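Local structure of SusD superfamily protein (Parabacteroides distasonis, 3OTN) at residues 465-468 with 469-473; 80-83 with 84-88; 127-130 with 131-135. The protein probably binds carbohydrate or other nutrients at the bacterial outer membrane. All coordinates share one frame; numbering follows the deposited sequence. Where two conformers were deposited one is given.

Contact 1: residues 465-468 with 469-473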
# COMPACT_ATOMS: atom_id res chain seq x y z
N ILE A 465 -8.37 -3.26 -17.53
CA ILE A 465 -9.24 -4.31 -17.05
C ILE A 465 -8.65 -5.57 -17.67
O ILE A 465 -8.35 -5.56 -18.84
CB ILE A 465 -10.69 -4.12 -17.50
CG1 ILE A 465 -11.22 -2.71 -17.16
CG2 ILE A 465 -11.58 -5.20 -16.89
CD1 ILE A 465 -10.99 -2.24 -15.71
N PRO A 466 -8.44 -6.65 -16.89
CA PRO A 466 -7.86 -7.89 -17.43
C PRO A 466 -8.64 -8.52 -18.56
O PRO A 466 -9.87 -8.59 -18.50
CB PRO A 466 -7.91 -8.85 -16.23
CG PRO A 466 -7.93 -8.03 -15.07
CD PRO A 466 -8.64 -6.75 -15.43
N LEU A 467 -7.92 -9.01 -19.55
CA LEU A 467 -8.50 -9.65 -20.69
C LEU A 467 -9.40 -10.79 -20.24
O LEU A 467 -10.49 -10.91 -20.77
CB LEU A 467 -7.44 -10.20 -21.64
CG LEU A 467 -7.97 -10.86 -22.93
CD1 LEU A 467 -8.87 -9.90 -23.71
CD2 LEU A 467 -6.79 -11.36 -23.80
N SER A 468 -8.97 -11.61 -19.27
CA SER A 468 -9.81 -12.72 -18.83
C SER A 468 -11.22 -12.27 -18.37
O SER A 468 -12.23 -12.93 -18.67
CB SER A 468 -9.13 -13.51 -17.70
OG SER A 468 -8.89 -12.68 -16.59
N GLU A 469 -11.26 -11.18 -17.61
CA GLU A 469 -12.52 -10.61 -17.11
C GLU A 469 -13.41 -10.09 -18.23
O GLU A 469 -14.61 -10.36 -18.23
CB GLU A 469 -12.23 -9.50 -16.12
CG GLU A 469 -11.54 -9.99 -14.85
CD GLU A 469 -12.39 -10.99 -14.03
OE1 GLU A 469 -13.65 -10.90 -14.03
OE2 GLU A 469 -11.78 -11.84 -13.39
N ARG A 470 -12.80 -9.43 -19.22
CA ARG A 470 -13.54 -8.88 -20.37
C ARG A 470 -14.06 -9.98 -21.28
O ARG A 470 -15.16 -9.85 -21.82
CB ARG A 470 -12.67 -7.90 -21.17
CG ARG A 470 -12.12 -6.79 -20.31
CD ARG A 470 -12.42 -5.42 -20.85
NE ARG A 470 -11.85 -5.19 -22.17
CZ ARG A 470 -12.55 -4.73 -23.20
NH1 ARG A 470 -13.82 -4.40 -23.05
NH2 ARG A 470 -11.96 -4.54 -24.36
N GLN A 471 -13.30 -11.07 -21.46
CA GLN A 471 -13.79 -12.21 -22.28
C GLN A 471 -14.93 -12.98 -21.58
O GLN A 471 -15.86 -13.47 -22.24
CB GLN A 471 -12.64 -13.12 -22.74
CG GLN A 471 -11.64 -12.35 -23.67
CD GLN A 471 -10.57 -13.22 -24.28
OE1 GLN A 471 -10.15 -14.21 -23.70
NE2 GLN A 471 -10.15 -12.86 -25.48
N ALA A 472 -14.86 -13.05 -20.25
CA ALA A 472 -15.94 -13.64 -19.42
C ALA A 472 -17.22 -12.78 -19.41
O ALA A 472 -18.31 -13.29 -19.29
CB ALA A 472 -15.45 -13.79 -17.98
N ASN A 473 -17.02 -11.46 -19.51
CA ASN A 473 -18.07 -10.47 -19.38
C ASN A 473 -17.80 -9.33 -20.36
O ASN A 473 -17.18 -8.32 -20.00
CB ASN A 473 -18.14 -9.94 -17.94
CG ASN A 473 -19.27 -8.96 -17.74
OD1 ASN A 473 -20.06 -8.75 -18.65
ND2 ASN A 473 -19.35 -8.35 -16.54

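Contact 2: residues 80-83 with 84-88. With ACT (acetate ion), chain E.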
# COMPACT_ATOMS: atom_id res chain seq x y z
N GLU A 80 -4.93 -9.36 -13.02
CA GLU A 80 -5.93 -10.42 -12.79
C GLU A 80 -6.09 -10.73 -11.32
O GLU A 80 -7.21 -10.90 -10.84
CB GLU A 80 -5.54 -11.73 -13.51
CG GLU A 80 -5.93 -11.74 -14.93
CD GLU A 80 -5.40 -12.93 -15.68
OE1 GLU A 80 -4.16 -13.04 -15.86
OE2 GLU A 80 -6.24 -13.72 -16.15
N ASP A 81 -4.97 -10.82 -10.61
CA ASP A 81 -4.96 -11.19 -9.18
C ASP A 81 -5.65 -10.10 -8.37
O ASP A 81 -6.45 -10.39 -7.48
CB ASP A 81 -3.52 -11.38 -8.69
CG ASP A 81 -2.74 -12.36 -9.57
OD1 ASP A 81 -2.82 -13.56 -9.29
OD2 ASP A 81 -2.13 -11.94 -10.57
N TRP A 82 -5.34 -8.85 -8.70
CA TRP A 82 -5.92 -7.73 -8.01
C TRP A 82 -7.42 -7.66 -8.22
O TRP A 82 -8.15 -7.49 -7.26
CB TRP A 82 -5.29 -6.40 -8.40
CG TRP A 82 -4.03 -6.06 -7.70
CD1 TRP A 82 -2.75 -6.24 -8.15
CD2 TRP A 82 -3.91 -5.44 -6.43
NE1 TRP A 82 -1.84 -5.78 -7.23
CE2 TRP A 82 -2.53 -5.29 -6.15
CE3 TRP A 82 -4.84 -5.01 -5.48
CZ2 TRP A 82 -2.06 -4.69 -4.98
CZ3 TRP A 82 -4.36 -4.44 -4.29
CH2 TRP A 82 -2.99 -4.26 -4.07
N TRP A 83 -7.87 -7.84 -9.47
CA TRP A 83 -9.31 -7.80 -9.76
C TRP A 83 -10.08 -8.95 -9.10
O TRP A 83 -11.05 -8.74 -8.42
CB TRP A 83 -9.54 -7.85 -11.27
CG TRP A 83 -10.95 -7.69 -11.70
CD1 TRP A 83 -11.90 -8.66 -11.79
CD2 TRP A 83 -11.56 -6.50 -12.14
NE1 TRP A 83 -13.09 -8.14 -12.25
CE2 TRP A 83 -12.91 -6.80 -12.47
CE3 TRP A 83 -11.11 -5.17 -12.27
CZ2 TRP A 83 -13.81 -5.83 -12.93
CZ3 TRP A 83 -12.01 -4.19 -12.74
CH2 TRP A 83 -13.34 -4.54 -13.07
N GLN A 84 -9.63 -10.17 -9.34
CA GLN A 84 -10.34 -11.36 -8.84
C GLN A 84 -10.37 -11.41 -7.32
O GLN A 84 -11.42 -11.71 -6.74
CB GLN A 84 -9.70 -12.63 -9.40
CG GLN A 84 -9.84 -12.77 -10.89
CD GLN A 84 -9.12 -14.00 -11.46
OE1 GLN A 84 -8.53 -14.80 -10.72
NE2 GLN A 84 -9.19 -14.15 -12.78
N ASP A 85 -9.25 -11.09 -6.66
CA ASP A 85 -9.22 -11.22 -5.19
C ASP A 85 -9.94 -10.10 -4.49
O ASP A 85 -10.56 -10.37 -3.49
CB ASP A 85 -7.80 -11.25 -4.63
CG ASP A 85 -7.06 -12.54 -4.95
OD1 ASP A 85 -7.64 -13.50 -5.53
OD2 ASP A 85 -5.86 -12.55 -4.64
N CYS A 86 -9.83 -8.86 -5.00
CA CYS A 86 -10.65 -7.77 -4.46
C CYS A 86 -12.13 -8.11 -4.59
O CYS A 86 -12.89 -7.97 -3.62
CB CYS A 86 -10.33 -6.41 -5.10
SG CYS A 86 -8.75 -5.72 -4.48
N TYR A 87 -12.55 -8.57 -5.77
CA TYR A 87 -13.96 -8.93 -5.94
C TYR A 87 -14.37 -10.15 -5.11
O TYR A 87 -15.49 -10.16 -4.57
CB TYR A 87 -14.40 -9.03 -7.42
CG TYR A 87 -14.84 -7.67 -7.91
CD1 TYR A 87 -15.99 -7.08 -7.41
CD2 TYR A 87 -14.06 -6.94 -8.78
CE1 TYR A 87 -16.37 -5.80 -7.82
CE2 TYR A 87 -14.43 -5.69 -9.21
CZ TYR A 87 -15.57 -5.11 -8.71
OH TYR A 87 -15.89 -3.83 -9.13
N ALA A 88 -13.48 -11.13 -4.94
CA ALA A 88 -13.78 -12.26 -4.01
C ALA A 88 -13.96 -11.73 -2.59
O ALA A 88 -14.86 -12.14 -1.89
CB ALA A 88 -12.66 -13.35 -4.06
C ACT E . -16.55 -8.55 -11.38
O ACT E . -16.04 -8.33 -12.51
OXT ACT E . -16.53 -9.72 -10.88
CH3 ACT E . -17.15 -7.43 -10.63

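Contact 3: residues 127-130 with 131-135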
# COMPACT_ATOMS: atom_id res chain seq x y z
N PHE A 127 -11.68 0.75 -2.62
CA PHE A 127 -10.74 1.88 -2.73
C PHE A 127 -9.52 1.47 -3.52
O PHE A 127 -9.01 2.28 -4.28
CB PHE A 127 -10.37 2.39 -1.32
CG PHE A 127 -9.56 3.66 -1.30
CD1 PHE A 127 -9.92 4.77 -2.05
CD2 PHE A 127 -8.47 3.77 -0.45
CE1 PHE A 127 -9.18 5.95 -1.97
CE2 PHE A 127 -7.73 4.94 -0.35
CZ PHE A 127 -8.07 6.02 -1.13
N TYR A 128 -9.02 0.24 -3.35
CA TYR A 128 -7.92 -0.26 -4.20
C TYR A 128 -8.42 -0.41 -5.65
O TYR A 128 -7.80 0.11 -6.58
CB TYR A 128 -7.32 -1.56 -3.68
CG TYR A 128 -6.33 -1.32 -2.61
CD1 TYR A 128 -6.74 -0.96 -1.32
CD2 TYR A 128 -4.96 -1.33 -2.89
CE1 TYR A 128 -5.80 -0.69 -0.30
CE2 TYR A 128 -4.02 -1.08 -1.89
CZ TYR A 128 -4.43 -0.77 -0.61
OH TYR A 128 -3.48 -0.54 0.36
N LEU A 129 -9.58 -1.06 -5.83
CA LEU A 129 -10.13 -1.25 -7.18
C LEU A 129 -10.30 0.05 -7.97
O LEU A 129 -9.87 0.15 -9.15
CB LEU A 129 -11.45 -1.99 -7.14
CG LEU A 129 -11.39 -3.48 -6.85
CD1 LEU A 129 -12.84 -3.93 -6.61
CD2 LEU A 129 -10.77 -4.24 -8.04
N VAL A 130 -10.88 1.07 -7.35
CA VAL A 130 -11.14 2.32 -8.10
C VAL A 130 -9.87 3.06 -8.44
O VAL A 130 -9.80 3.68 -9.51
CB VAL A 130 -12.17 3.32 -7.41
CG1 VAL A 130 -13.58 2.71 -7.36
CG2 VAL A 130 -11.69 3.76 -6.05
N ARG A 131 -8.86 3.00 -7.57
CA ARG A 131 -7.58 3.69 -7.81
C ARG A 131 -6.75 3.03 -8.90
O ARG A 131 -6.10 3.72 -9.67
CB ARG A 131 -6.76 3.79 -6.52
CG ARG A 131 -7.34 4.84 -5.56
CD ARG A 131 -6.49 5.02 -4.34
NE ARG A 131 -6.44 3.80 -3.54
CZ ARG A 131 -5.62 3.61 -2.52
NH1 ARG A 131 -4.77 4.56 -2.14
NH2 ARG A 131 -5.67 2.46 -1.86
N ILE A 132 -6.82 1.70 -8.96
CA ILE A 132 -6.07 0.89 -9.91
C ILE A 132 -6.72 0.89 -11.28
O ILE A 132 -6.03 1.10 -12.28
CB ILE A 132 -5.90 -0.59 -9.38
CG1 ILE A 132 -5.02 -0.59 -8.14
CG2 ILE A 132 -5.27 -1.54 -10.46
CD1 ILE A 132 -4.97 -1.93 -7.35
N PHE A 133 -8.04 0.65 -11.32
CA PHE A 133 -8.78 0.40 -12.55
C PHE A 133 -9.78 1.44 -12.95
O PHE A 133 -10.31 1.36 -14.06
CB PHE A 133 -9.57 -0.93 -12.41
CG PHE A 133 -8.70 -2.13 -12.14
CD1 PHE A 133 -7.95 -2.70 -13.16
CD2 PHE A 133 -8.69 -2.72 -10.89
CE1 PHE A 133 -7.15 -3.81 -12.94
CE2 PHE A 133 -7.90 -3.84 -10.65
CZ PHE A 133 -7.13 -4.39 -11.67
N GLY A 134 -10.10 2.39 -12.07
CA GLY A 134 -11.05 3.44 -12.40
C GLY A 134 -12.47 2.94 -12.19
O GLY A 134 -12.77 2.41 -11.13
N ASP A 135 -13.34 3.13 -13.17
CA ASP A 135 -14.72 2.65 -13.08
C ASP A 135 -14.71 1.13 -12.88
O ASP A 135 -13.98 0.45 -13.56
CB ASP A 135 -15.48 2.97 -14.38
CG ASP A 135 -15.74 4.46 -14.59
OD1 ASP A 135 -15.33 5.31 -13.78
OD2 ASP A 135 -16.37 4.79 -15.62

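Contact 1: residues 465-468 with 469-473
Leu467 and Gln471 meet one turn apart on the short helix 467-472, which follows the N-cap residue Pro466 close to the C-terminus of the chain. The flat amide of Gln471 runs past the branched end of Leu467: NE2 lies 3.7 Å from Leu467 CD1, and Gln471 CG packs against the same methyl. Leu467 CG stands anti to its own nitrogen (chi1 -177°), which swings the isobutyl group along the helix toward Gln471 although its CB starts off away from it. With only an alanine here, CG and both methyls would be gone, and a gap would probably open beside the stem and amide of Gln471. OE1 of that glutamine hydrogen-bonds to a diethylene glycol molecule, probably from the crystallisation liquor.

On another side, in the conformer described, Arg470 lays its CG 3.8 Å from Ile465 CG2, the two side chains crossing at about a right angle, while its NH1 hydrogen-bonds to the carbonyl of Leu476. Glu469 runs alongside the proline ring, its CG 4.0 Å from Pro466 CB. Ile465, Pro466 and Glu469 lay this segment against helix 79-100, and the first two also meet Phe133 of helix 108-133. Behind these contacts stands the helical backbone: Gln471 N donates to Leu467 O at 2.9 Å, and Ala472 N to Ser468 O. The first turn is closed onto the residue that precedes the helix, where Arg470 N meets Pro466 O in the carbonyl plane at 3.1 Å with an N-H...O angle of 160°.

Contact 2: residues 80-83 with 84-88
Trp83 and Tyr87, an i/i+4 aromatic pair on helix 79-100, form the heart of this contact, with Gln84 on the adjoining flank. The helix belongs to a helical region consistent with the TPR-like helices of SusD proteins. The rings are neither stacked nor edge-to-face: their planes stand at 50°, and Tyr87 CE2 sits above the rim of one face of the indole, 3.8 Å from Trp83 CE2. With CG anti to the backbone nitrogen (chi1 -174°), the indole projects from the helix where the phenol of the next turn can lean over it. An acetate ion, probably from the crystallisation liquor, sits at the edge of the indole and over the phenol. Acetate O lies in the indole plane and takes a bent hydrogen bond from Trp83 NE1 at 3.0 Å, while the methyl CH3 lies over the centre of one Tyr87 face. The phenol is anchored at its far end by a hydrogen bond from OH to the carbonyl of Pro137, and Phe133 of helix 108-133 meets the indole edge-to-face.

Gln84 stretches beyond CG, its aliphatic part passing over the carbonyl oxygen of Glu80, with CG 3.2 Å from Glu80 O. That oxygen also accepts the nearly straight bond from Gln84 N. On the buried side a smaller sulfur-aromatic contact repeats the four-residue spacing: Cys86 SG approaches the edge of the Trp82 indole, 4.1 Å from CE3.

Contact 3: residues 127-130 with 131-135
This is a buried cation-pi cluster in the last turns of helix 108-133, where Arg131 is set between the aromatic rings of Phe127 and Tyr128. Its guanidinium lies almost flat on the Phe127 ring, the planes 9° apart and the centres separated by 3.7 Å, with CD making a CH-pi contact on the same ring. Tyr128 receives the group differently. The guanidinium stands steeply on its ring, at 77°, and directs NH2 over the ring centre, 3.5 Å from Tyr128 CE1. A bend at chi3 (-65°) turns the head of the arginine back over the preceding turn, where NE donates to Phe127 O at 3.1 Å from well above the carbonyl plane. The backbone bond from Arg131 N to that oxygen is long and weak, giving Phe127 O two donors from one residue. Outside the two segments, Phe426 adds another cation-pi contact, and Asp196 offers a long, weak ion pair to NH1.

Further along, Leu129 CD2 packs 3.8 Å from Phe133 CD2. The helix ends at Phe133, and Gly134, with positive phi, turns the chain while its N still bonds to Val130 O at 2.9 Å.

Chemically, the aromatic faces probably contribute to stabilising the positive charge of Arg131, and the NE bond and the Phe127 stack together are likely to hold the guanidinium plane.

Contacts 2 and 3 lie on the consecutive helices 79-100 and 108-133, their centres about 11 Å apart, and contact 1 comes much later, on helix 467-472. Between the first two, Trp82 packs on Tyr128 and Ile132, and Cys86 and Tyr87 pack on Leu129. Contact 1 has its centre about 12 Å from that of contact 2 and about 16 Å from that of contact 3. It joins them through Ile465, which touches both Trp83 and Phe133, and through a probable hydrogen bond between Ser468 and Glu80. The C-terminal part of the chain is thus packed back onto two probably TPR-like helices of its N-terminal half, tying together sequence-distant parts of this SusD-family protein.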